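Local structure of copper-containing nitrite reductase (Hyphomicrobium denitrificans 1NES1, 6TFO) at residues G121-A125 and G126-V130; V268-H271 and I272-M276; L408-G411 and G412-L416. The protein probably catalyses the copper-dependent reduction of nitrite to nitric oxide, with a cytochrome c as electron donor. One frame throughout, in Å; residues are numbered along the deposited sequence.

Interaction 1. Residues G121-A125 and G126-V130; sequences GHRQA and GMQGV. With CU (copper (II) ion), chain L.
His122 and Met127 sit on the ligand loop of a type 1 copper site, in a cupredoxin domain, and both bind the same copper ion. His122 ND1 lies 2.4 Å from the copper, and Met127 SD lies 2.6 Å from it. His80 and Cys117 complete the site. The two side chains run alongside each other and point the same way. SD approaches the imidazole obliquely, 3.8 Å from ND1 of His122. Met127 CG stands beside its own backbone N (chi1 -65°), and the chain bends at chi3, which brings SD round to the metal.

The backbone fixes this pairing. Met127 N donates to His122 O at 3.0 Å, so the two ligands are tied by their main chain as well as by the metal. A type I turn from Arg123 to Gly126 closes the loop, with Gly126 N bonded to Arg123 O. At Gly126 a CB would clash with the carbonyl O of Ala125.

On the outer side, Arg123 extends fully to Gln128. Its NE meets Gln128 OE1 at 2.8 Å in a nearly straight bond (166°), close to the guanidinium plane. The guanidinium and amide planes stand 74° apart. Asp114 holds NH1 of Arg123 in a salt bridge. His122 and Ala125 also pack on a second subunit. A Cys-His-Met loop of this kind, running into the strand 128-134, is the hallmark of blue-copper cupredoxins.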
ATOM      1  N   GLY C 121     -16.395  28.789   0.024  1.00 45.90           N
ATOM      2  CA  GLY C 121     -17.177  27.722  -0.618  1.00 47.02           C
ATOM      3  C   GLY C 121     -17.293  26.443   0.201  1.00 46.30           C
ATOM      4  O   GLY C 121     -18.120  25.608  -0.185  1.00 45.96           O
ATOM      5  N   HIS C 122     -16.510  26.245   1.268  1.00 44.80           N
ATOM      6  CA  HIS C 122     -16.372  24.918   1.933  1.00 41.85           C
ATOM      7  C   HIS C 122     -17.687  24.560   2.622  1.00 45.50           C
ATOM      8  O   HIS C 122     -18.031  23.361   2.670  1.00 40.12           O
ATOM      9  CB  HIS C 122     -15.171  24.888   2.884  1.00 48.57           C
ATOM     10  CG  HIS C 122     -13.869  24.765   2.164  1.00 48.26           C
ATOM     11  ND1 HIS C 122     -12.804  24.068   2.683  1.00 52.08           N
ATOM     12  CD2 HIS C 122     -13.465  25.227   0.960  1.00 47.87           C
ATOM     13  CE1 HIS C 122     -11.791  24.119   1.833  1.00 49.58           C
ATOM     14  NE2 HIS C 122     -12.182  24.805   0.760  1.00 49.74           N
ATOM     15  N   ARG C 123     -18.416  25.558   3.125  1.00 47.17           N
ATOM     16  CA  ARG C 123     -19.709  25.313   3.810  1.00 48.62           C
ATOM     17  C   ARG C 123     -20.732  24.836   2.764  1.00 49.82           C
ATOM     18  O   ARG C 123     -21.373  23.785   2.980  1.00 45.36           O
ATOM     19  CB  ARG C 123     -20.169  26.573   4.541  1.00 47.27           C
ATOM     20  CG  ARG C 123     -21.382  26.347   5.435  1.00 49.72           C
ATOM     21  CD  ARG C 123     -21.800  27.621   6.136  1.00 53.99           C
ATOM     22  NE  ARG C 123     -22.764  27.352   7.196  1.00 59.84           N
ATOM     23  CZ  ARG C 123     -23.144  28.232   8.123  1.00 57.03           C
ATOM     24  NH1 ARG C 123     -24.039  27.876   9.028  1.00 53.55           N
ATOM     25  NH2 ARG C 123     -22.627  29.455   8.147  1.00 55.55           N
ATOM     26  N   GLN C 124     -20.864  25.588   1.674  1.00 53.66           N
ATOM     27  CA  GLN C 124     -21.687  25.232   0.485  1.00 55.69           C
ATOM     28  C   GLN C 124     -21.320  23.804   0.025  1.00 50.38           C
ATOM     29  O   GLN C 124     -22.229  23.037  -0.297  1.00 51.42           O
ATOM     30  CB  GLN C 124     -21.491  26.241  -0.661  1.00 58.20           C
ATOM     31  CG  GLN C 124     -21.840  27.695  -0.342  1.00 65.18           C
ATOM     32  CD  GLN C 124     -20.638  28.551   0.030  1.00 77.41           C
ATOM     33  OE1 GLN C 124     -19.932  28.330   1.031  1.00 70.76           O
ATOM     34  NE2 GLN C 124     -20.389  29.558  -0.792  1.00 67.67           N
ATOM     35  N   ALA C 125     -20.034  23.438   0.014  1.00 44.16           N
ATOM     36  CA  ALA C 125     -19.527  22.132  -0.478  1.00 40.55           C
ATOM     37  C   ALA C 125     -19.896  20.975   0.464  1.00 37.43           C
ATOM     38  O   ALA C 125     -19.706  19.820   0.064  1.00 42.10           O
ATOM     39  CB  ALA C 125     -18.041  22.219  -0.677  1.00 38.79           C
ATOM     40  N   GLY C 126     -20.363  21.264   1.683  1.00 46.57           N
ATOM     41  CA  GLY C 126     -20.877  20.268   2.653  1.00 46.14           C
ATOM     42  C   GLY C 126     -20.287  20.365   4.058  1.00 48.10           C
ATOM     43  O   GLY C 126     -20.738  19.575   4.922  1.00 48.92           O
ATOM     44  N   MET C 127     -19.316  21.253   4.312  1.00 45.21           N
ATOM     45  CA  MET C 127     -18.619  21.291   5.637  1.00 44.44           C
ATOM     46  C   MET C 127     -19.502  22.015   6.662  1.00 45.25           C
ATOM     47  O   MET C 127     -19.334  23.237   6.869  1.00 48.25           O
ATOM     48  CB  MET C 127     -17.244  21.954   5.528  1.00 40.38           C
ATOM     49  CG  MET C 127     -16.301  21.159   4.664  1.00 41.22           C
ATOM     50  SD  MET C 127     -14.586  21.552   4.957  1.00 45.09           S
ATOM     51  CE  MET C 127     -14.227  20.554   6.396  1.00 48.92           C
ATOM     52  N   GLN C 128     -20.430  21.284   7.270  1.00 42.38           N
ATOM     53  CA  GLN C 128     -21.426  21.849   8.221  1.00 43.73           C
ATOM     54  C   GLN C 128     -22.144  20.722   8.971  1.00 45.27           C
ATOM     55  O   GLN C 128     -22.589  19.768   8.313  1.00 41.39           O
ATOM     56  CB  GLN C 128     -22.431  22.738   7.506  1.00 40.97           C
ATOM     57  CG  GLN C 128     -23.682  22.973   8.318  1.00 44.67           C
ATOM     58  CD  GLN C 128     -24.646  23.919   7.656  1.00 48.20           C
ATOM     59  OE1 GLN C 128     -24.274  24.995   7.192  1.00 53.05           O
ATOM     60  NE2 GLN C 128     -25.912  23.536   7.662  1.00 52.99           N
ATOM     61  N   GLY C 129     -22.200  20.830  10.308  1.00 47.15           N
ATOM     62  CA  GLY C 129     -22.962  19.934  11.197  1.00 48.98           C
ATOM     63  C   GLY C 129     -23.636  20.735  12.290  1.00 52.45           C
ATOM     64  O   GLY C 129     -23.449  21.991  12.322  1.00 54.81           O
ATOM     65  N   VAL C 130     -24.380  20.066  13.168  1.00 53.01           N
ATOM     66  CA  VAL C 130     -25.072  20.770  14.284  1.00 55.48           C
ATOM     67  C   VAL C 130     -24.446  20.328  15.614  1.00 55.96           C
ATOM     68  O   VAL C 130     -24.144  19.109  15.807  1.00 56.21           O
ATOM     69  CB  VAL C 130     -26.608  20.621  14.221  1.00 56.64           C
ATOM     70  CG1 VAL C 130     -27.086  20.230  12.824  1.00 55.78           C
ATOM     71  CG2 VAL C 130     -27.163  19.666  15.259  1.00 60.50           C
TER
HETATM   72 CU    CU L 503     -12.992  23.632   4.990  1.00 44.02          CU

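Interaction 2. Residues V268-H271 and I272-M276; sequences VPNH and ITNGM. With CU (copper (II) ion), chain J.
Val268 touches Ile272 one turn on, at the start of the short helix 268-274 in the ligand loop of a second type 1 copper site. CG1 of Val268 meets CD1 of Ile272 at 3.7 Å, the two branched chains crossing at a slant. Leu421 of the third subunit packs on both residues. Val268 O also takes the N-H of Ile272, nearly along the C=O axis.

Pro269 follows. It offers its carbonyl to Thr273 N at 2.9 Å, in an almost straight bond (175°). CG2 of Thr273 lies between its own backbone N and carbonyl carbon, which turns the methyl onto the helix carbonyls, 3.1 Å from Asn270 O. OG1 points elsewhere and bonds to Glu301 O.

Asn270 accepts from Asn274 N at its own carbonyl. The Asn274 amide carbon CG comes back over that oxygen, 3.4 Å from Asn270 O. The Asn270 and Asn274 amide planes are 76° apart, and both side chains touch Trp189. With an alanine at Asn274 this amide is gone, which would probably leave a gap beside Asn270 O and take one neighbour from Trp189.

His271 ends the segment and binds the copper. Its carbonyl O receives Met276 N at 3.2 Å, and Gly275 N reaches Ile272 O in a weak bond. The two bonds, with Gly275 at positive phi, make a Schellman motif; a CB on Gly275 would jam against the carbonyl O of Asn274. The motif carries Met276 back beside His271, and His222 and Cys263 complete the copper site. The sulfur comes in at the imidazole edge, near its plane. His271 ND1 stands 2.1 Å from the copper, and Met276 SD 2.5 Å from it.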
ATOM      1  N   VAL C 268       5.536 -10.283  33.609  1.00 40.77           N
ATOM      2  CA  VAL C 268       5.268  -9.420  34.790  1.00 44.28           C
ATOM      3  C   VAL C 268       4.630  -8.127  34.289  1.00 40.89           C
ATOM      4  O   VAL C 268       3.582  -7.726  34.796  1.00 39.03           O
ATOM      5  CB  VAL C 268       6.548  -9.217  35.623  1.00 43.82           C
ATOM      6  CG1 VAL C 268       6.311  -8.300  36.808  1.00 46.11           C
ATOM      7  CG2 VAL C 268       7.115 -10.547  36.085  1.00 42.12           C
ATOM      8  N   PRO C 269       5.181  -7.477  33.237  1.00 44.49           N
ATOM      9  CA  PRO C 269       4.563  -6.269  32.683  1.00 45.93           C
ATOM     10  C   PRO C 269       3.078  -6.479  32.341  1.00 49.01           C
ATOM     11  O   PRO C 269       2.304  -5.569  32.536  1.00 43.66           O
ATOM     12  CB  PRO C 269       5.354  -5.995  31.401  1.00 45.14           C
ATOM     13  CG  PRO C 269       6.686  -6.696  31.609  1.00 48.45           C
ATOM     14  CD  PRO C 269       6.396  -7.880  32.507  1.00 47.37           C
ATOM     15  N   ASN C 270       2.723  -7.676  31.849  1.00 51.40           N
ATOM     16  CA  ASN C 270       1.340  -8.051  31.450  1.00 52.32           C
ATOM     17  C   ASN C 270       0.470  -8.112  32.707  1.00 47.52           C
ATOM     18  O   ASN C 270      -0.591  -7.457  32.736  1.00 47.30           O
ATOM     19  CB  ASN C 270       1.316  -9.374  30.675  1.00 55.80           C
ATOM     20  CG  ASN C 270      -0.040  -9.734  30.096  1.00 53.40           C
ATOM     21  OD1 ASN C 270      -0.986  -8.942  30.145  1.00 52.30           O
ATOM     22  ND2 ASN C 270      -0.136 -10.931  29.538  1.00 50.53           N
ATOM     23  N   HIS C 271       0.906  -8.875  33.706  1.00 49.91           N
ATOM     24  CA  HIS C 271       0.211  -9.007  35.016  1.00 45.86           C
ATOM     25  C   HIS C 271       0.028  -7.619  35.646  1.00 40.94           C
ATOM     26  O   HIS C 271      -1.043  -7.355  36.197  1.00 40.08           O
ATOM     27  CB  HIS C 271       0.972  -9.993  35.903  1.00 43.96           C
ATOM     28  CG  HIS C 271       0.844 -11.397  35.431  1.00 43.22           C
ATOM     29  ND1 HIS C 271      -0.027 -12.287  36.017  1.00 47.45           N
ATOM     30  CD2 HIS C 271       1.452 -12.063  34.431  1.00 42.86           C
ATOM     31  CE1 HIS C 271       0.047 -13.445  35.392  1.00 47.11           C
ATOM     32  NE2 HIS C 271       0.958 -13.333  34.427  1.00 45.93           N
ATOM     33  N   ILE C 272       1.014  -6.737  35.507  1.00 39.95           N
ATOM     34  CA  ILE C 272       0.945  -5.376  36.110  1.00 43.01           C
ATOM     35  C   ILE C 272      -0.068  -4.520  35.343  1.00 40.32           C
ATOM     36  O   ILE C 272      -1.020  -4.049  36.006  1.00 39.26           O
ATOM     37  CB  ILE C 272       2.339  -4.742  36.247  1.00 46.33           C
ATOM     38  CG1 ILE C 272       3.148  -5.455  37.337  1.00 43.81           C
ATOM     39  CG2 ILE C 272       2.236  -3.243  36.515  1.00 48.41           C
ATOM     40  CD1 ILE C 272       4.618  -5.091  37.335  1.00 44.72           C
ATOM     41  N   THR C 273       0.064  -4.357  34.017  1.00 42.19           N
ATOM     42  CA  THR C 273      -0.883  -3.527  33.207  1.00 42.70           C
ATOM     43  C   THR C 273      -2.330  -3.966  33.462  1.00 40.26           C
ATOM     44  O   THR C 273      -3.228  -3.087  33.484  1.00 36.15           O
ATOM     45  CB  THR C 273      -0.567  -3.522  31.700  1.00 44.42           C
ATOM     46  OG1 THR C 273      -1.514  -2.649  31.081  1.00 44.82           O
ATOM     47  CG2 THR C 273      -0.638  -4.879  31.042  1.00 43.09           C
ATOM     48  N   ASN C 274      -2.551  -5.269  33.649  1.00 41.30           N
ATOM     49  CA  ASN C 274      -3.907  -5.866  33.789  1.00 41.73           C
ATOM     50  C   ASN C 274      -4.511  -5.512  35.146  1.00 41.90           C
ATOM     51  O   ASN C 274      -5.745  -5.608  35.253  1.00 37.86           O
ATOM     52  CB  ASN C 274      -3.872  -7.373  33.540  1.00 45.97           C
ATOM     53  CG  ASN C 274      -3.903  -7.718  32.063  1.00 43.33           C
ATOM     54  OD1 ASN C 274      -3.992  -8.887  31.711  1.00 49.49           O
ATOM     55  ND2 ASN C 274      -3.805  -6.724  31.201  1.00 36.09           N
ATOM     56  N   GLY C 275      -3.676  -5.161  36.135  1.00 44.29           N
ATOM     57  CA  GLY C 275      -4.106  -4.451  37.358  1.00 44.05           C
ATOM     58  C   GLY C 275      -3.550  -5.025  38.652  1.00 47.56           C
ATOM     59  O   GLY C 275      -4.073  -4.618  39.723  1.00 45.71           O
ATOM     60  N   MET C 276      -2.528  -5.893  38.588  1.00 47.28           N
ATOM     61  CA  MET C 276      -2.013  -6.637  39.770  1.00 48.69           C
ATOM     62  C   MET C 276      -0.905  -5.807  40.442  1.00 49.33           C
ATOM     63  O   MET C 276       0.286  -6.189  40.384  1.00 44.95           O
ATOM     64  CB  MET C 276      -1.546  -8.048  39.388  1.00 46.37           C
ATOM     65  CG  MET C 276      -2.656  -8.867  38.708  1.00 49.00           C
ATOM     66  SD  MET C 276      -2.398 -10.680  38.666  1.00 41.81           S
ATOM     67  CE  MET C 276      -2.889 -11.075  40.336  1.00 46.05           C
TER
HETATM   68 CU    CU J 501      -0.590 -12.298  38.061  1.00 45.57          CU

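Interaction 3. Residues L408-G411 and G412-L416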
ATOM      1  N   LEU C 408      -5.849  21.518  53.876  1.00 56.45           N
ATOM      2  CA  LEU C 408      -6.923  22.160  53.100  1.00 57.96           C
ATOM      3  C   LEU C 408      -7.245  23.471  53.799  1.00 58.60           C
ATOM      4  O   LEU C 408      -8.072  23.472  54.717  1.00 65.71           O
ATOM      5  CB  LEU C 408      -8.109  21.201  53.029  1.00 56.58           C
ATOM      6  CG  LEU C 408      -7.840  19.948  52.202  1.00 54.25           C
ATOM      7  CD1 LEU C 408      -9.019  18.992  52.284  1.00 53.74           C
ATOM      8  CD2 LEU C 408      -7.526  20.332  50.761  1.00 51.54           C
ATOM      9  N   ASP C 409      -6.559  24.529  53.394  1.00 60.16           N
ATOM     10  CA  ASP C 409      -6.744  25.887  53.959  1.00 68.56           C
ATOM     11  C   ASP C 409      -8.146  26.359  53.560  1.00 63.53           C
ATOM     12  O   ASP C 409      -8.763  27.082  54.348  1.00 64.36           O
ATOM     13  CB  ASP C 409      -5.662  26.869  53.489  1.00 73.78           C
ATOM     14  CG  ASP C 409      -4.276  26.253  53.371  1.00 78.95           C
ATOM     15  OD1 ASP C 409      -3.982  25.635  52.318  1.00 90.03           O
ATOM     16  OD2 ASP C 409      -3.515  26.369  54.339  1.00 72.67           O
ATOM     17  N   ARG C 410      -8.622  25.967  52.376  1.00 56.13           N
ATOM     18  CA  ARG C 410      -9.882  26.509  51.809  1.00 61.82           C
ATOM     19  C   ARG C 410     -10.504  25.503  50.833  1.00 62.44           C
ATOM     20  O   ARG C 410      -9.857  24.485  50.514  1.00 81.41           O
ATOM     21  CB  ARG C 410      -9.608  27.854  51.130  1.00 64.43           C
ATOM     22  CG  ARG C 410      -8.530  27.812  50.051  1.00 63.44           C
ATOM     23  CD  ARG C 410      -8.897  28.782  48.949  1.00 64.06           C
ATOM     24  NE  ARG C 410     -10.179  28.407  48.365  1.00 62.16           N
ATOM     25  CZ  ARG C 410     -10.999  29.230  47.714  1.00 68.17           C
ATOM     26  NH1 ARG C 410     -10.698  30.513  47.550  1.00 64.77           N
ATOM     27  NH2 ARG C 410     -12.133  28.751  47.223  1.00 67.70           N
ATOM     28  N   GLY C 411     -11.721  25.797  50.388  1.00 59.79           N
ATOM     29  CA  GLY C 411     -12.566  24.874  49.614  1.00 66.18           C
ATOM     30  C   GLY C 411     -12.197  24.878  48.143  1.00 66.35           C
ATOM     31  O   GLY C 411     -11.405  25.760  47.714  1.00 61.85           O
ATOM     32  N   GLY C 412     -12.754  23.909  47.416  1.00 69.63           N
ATOM     33  CA  GLY C 412     -12.613  23.765  45.956  1.00 67.09           C
ATOM     34  C   GLY C 412     -12.701  22.311  45.510  1.00 62.22           C
ATOM     35  O   GLY C 412     -12.730  21.393  46.363  1.00 62.92           O
ATOM     36  N   ARG C 413     -12.752  22.101  44.197  1.00 58.91           N
ATOM     37  CA  ARG C 413     -12.440  20.803  43.552  1.00 57.35           C
ATOM     38  C   ARG C 413     -10.940  20.801  43.243  1.00 55.86           C
ATOM     39  O   ARG C 413     -10.507  21.590  42.383  1.00 49.82           O
ATOM     40  CB  ARG C 413     -13.299  20.618  42.302  1.00 59.64           C
ATOM     41  CG  ARG C 413     -12.755  19.576  41.334  1.00 64.57           C
ATOM     42  CD  ARG C 413     -13.733  19.276  40.226  1.00 62.66           C
ATOM     43  NE  ARG C 413     -14.719  18.341  40.736  1.00 65.23           N
ATOM     44  CZ  ARG C 413     -16.030  18.492  40.649  1.00 70.05           C
ATOM     45  NH1 ARG C 413     -16.825  17.560  41.155  1.00 70.07           N
ATOM     46  NH2 ARG C 413     -16.541  19.556  40.047  1.00 70.00           N
ATOM     47  N   TYR C 414     -10.160  20.011  43.979  1.00 52.72           N
ATOM     48  CA  TYR C 414      -8.700  19.893  43.763  1.00 55.55           C
ATOM     49  C   TYR C 414      -8.488  18.703  42.824  1.00 52.54           C
ATOM     50  O   TYR C 414      -9.180  17.667  42.971  1.00 49.20           O
ATOM     51  CB  TYR C 414      -7.981  19.803  45.109  1.00 61.26           C
ATOM     52  CG  TYR C 414      -8.091  21.046  45.963  1.00 70.67           C
ATOM     53  CD1 TYR C 414      -7.206  22.109  45.814  1.00 74.82           C
ATOM     54  CD2 TYR C 414      -9.072  21.157  46.942  1.00 67.36           C
ATOM     55  CE1 TYR C 414      -7.295  23.242  46.611  1.00 71.76           C
ATOM     56  CE2 TYR C 414      -9.167  22.277  47.751  1.00 63.74           C
ATOM     57  CZ  TYR C 414      -8.269  23.323  47.593  1.00 69.85           C
ATOM     58  OH  TYR C 414      -8.345  24.435  48.387  1.00 67.36           O
ATOM     59  N   VAL C 415      -7.593  18.852  41.850  1.00 47.59           N
ATOM     60  CA  VAL C 415      -7.494  17.877  40.731  1.00 46.91           C
ATOM     61  C   VAL C 415      -6.141  17.183  40.765  1.00 42.58           C
ATOM     62  O   VAL C 415      -5.143  17.863  40.528  1.00 40.57           O
ATOM     63  CB  VAL C 415      -7.740  18.551  39.374  1.00 49.12           C
ATOM     64  CG1 VAL C 415      -7.636  17.550  38.240  1.00 48.64           C
ATOM     65  CG2 VAL C 415      -9.093  19.242  39.343  1.00 50.35           C
ATOM     66  N   LEU C 416      -6.159  15.864  40.980  1.00 42.96           N
ATOM     67  CA  LEU C 416      -4.979  14.968  40.889  1.00 41.21           C
ATOM     68  C   LEU C 416      -4.640  14.729  39.413  1.00 41.91           C
ATOM     69  O   LEU C 416      -5.544  14.323  38.663  1.00 41.18           O
ATOM     70  CB  LEU C 416      -5.312  13.631  41.561  1.00 44.96           C
ATOM     71  CG  LEU C 416      -5.360  13.597  43.089  1.00 43.56           C
ATOM     72  CD1 LEU C 416      -6.549  14.392  43.627  1.00 45.10           C
ATOM     73  CD2 LEU C 416      -5.434  12.153  43.568  1.00 43.14           C
TER
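Tyr414 reaches back over the turn and gives its hydroxyl hydrogen to Arg410 O. The OH to O distance is 2.6 Å, a short bond between a phenol and a main-chain carbonyl four residues earlier. The hydroxyl approaches from above the carbonyl plane, 58° out of it, rather than along a lone pair. Seen from the ring, Arg410 O sits at the edge, near the ring plane. This is a tyrosine corner, a motif of Greek-key beta proteins, in which a tyrosine near a strand end ties down the connection before it.

Tyr414 CG lies beside the backbone N (chi1 -65°), and this aims the ring back over the connection. CE2 rests against CD2 of Leu408 at 3.9 Å. The leucine and the ring lie antiparallel alongside each other, their ends pointing opposite ways.

The next shell holds the turn itself. Arg410 bends at chi2 and chi3 and grips the carbonyl of Gly411 side-on. NE meets Gly411 O at 3.0 Å, on a lone pair in the carbonyl plane. NH2 meets the same Gly411 O at 3.1 Å, from above that plane. The guanidinium plane is 79° from the Tyr414 ring. Gly412 has a positive phi, and a CB there would clash with Gly411 O.

Further out, Asp440 forms a salt bridge with NH1 of Arg410, and Lys438 O takes NH2. Val369 and Val434 of the neighbouring strands pack on the tyrosine. Gly231 of the fourth subunit packs on Tyr414 too, and Pro232 of that subunit on Arg410. The buried phenol therefore has a main-chain acceptor for its proton, and two successive carbonyls of the turn are each satisfied by a side chain.

Interactions 1 and 2 are the same kind of element in two different cupredoxin domains. Each pairs a histidine and a methionine ligand on a loop that leads into a strand. They lie far apart, with nearest atoms about 35 Å from each other. Interaction 2 is buried and winds into a helix. Interaction 1 is only partly buried and adds a polar arginine-glutamine pair on its outer side. Interaction 3 binds no metal. It is a buried turn before strand 412-418, held by a phenol and a guanidinium on carbonyls, and its nearest atoms are about 17 Å from interaction 2. All three contacts have another subunit beside them.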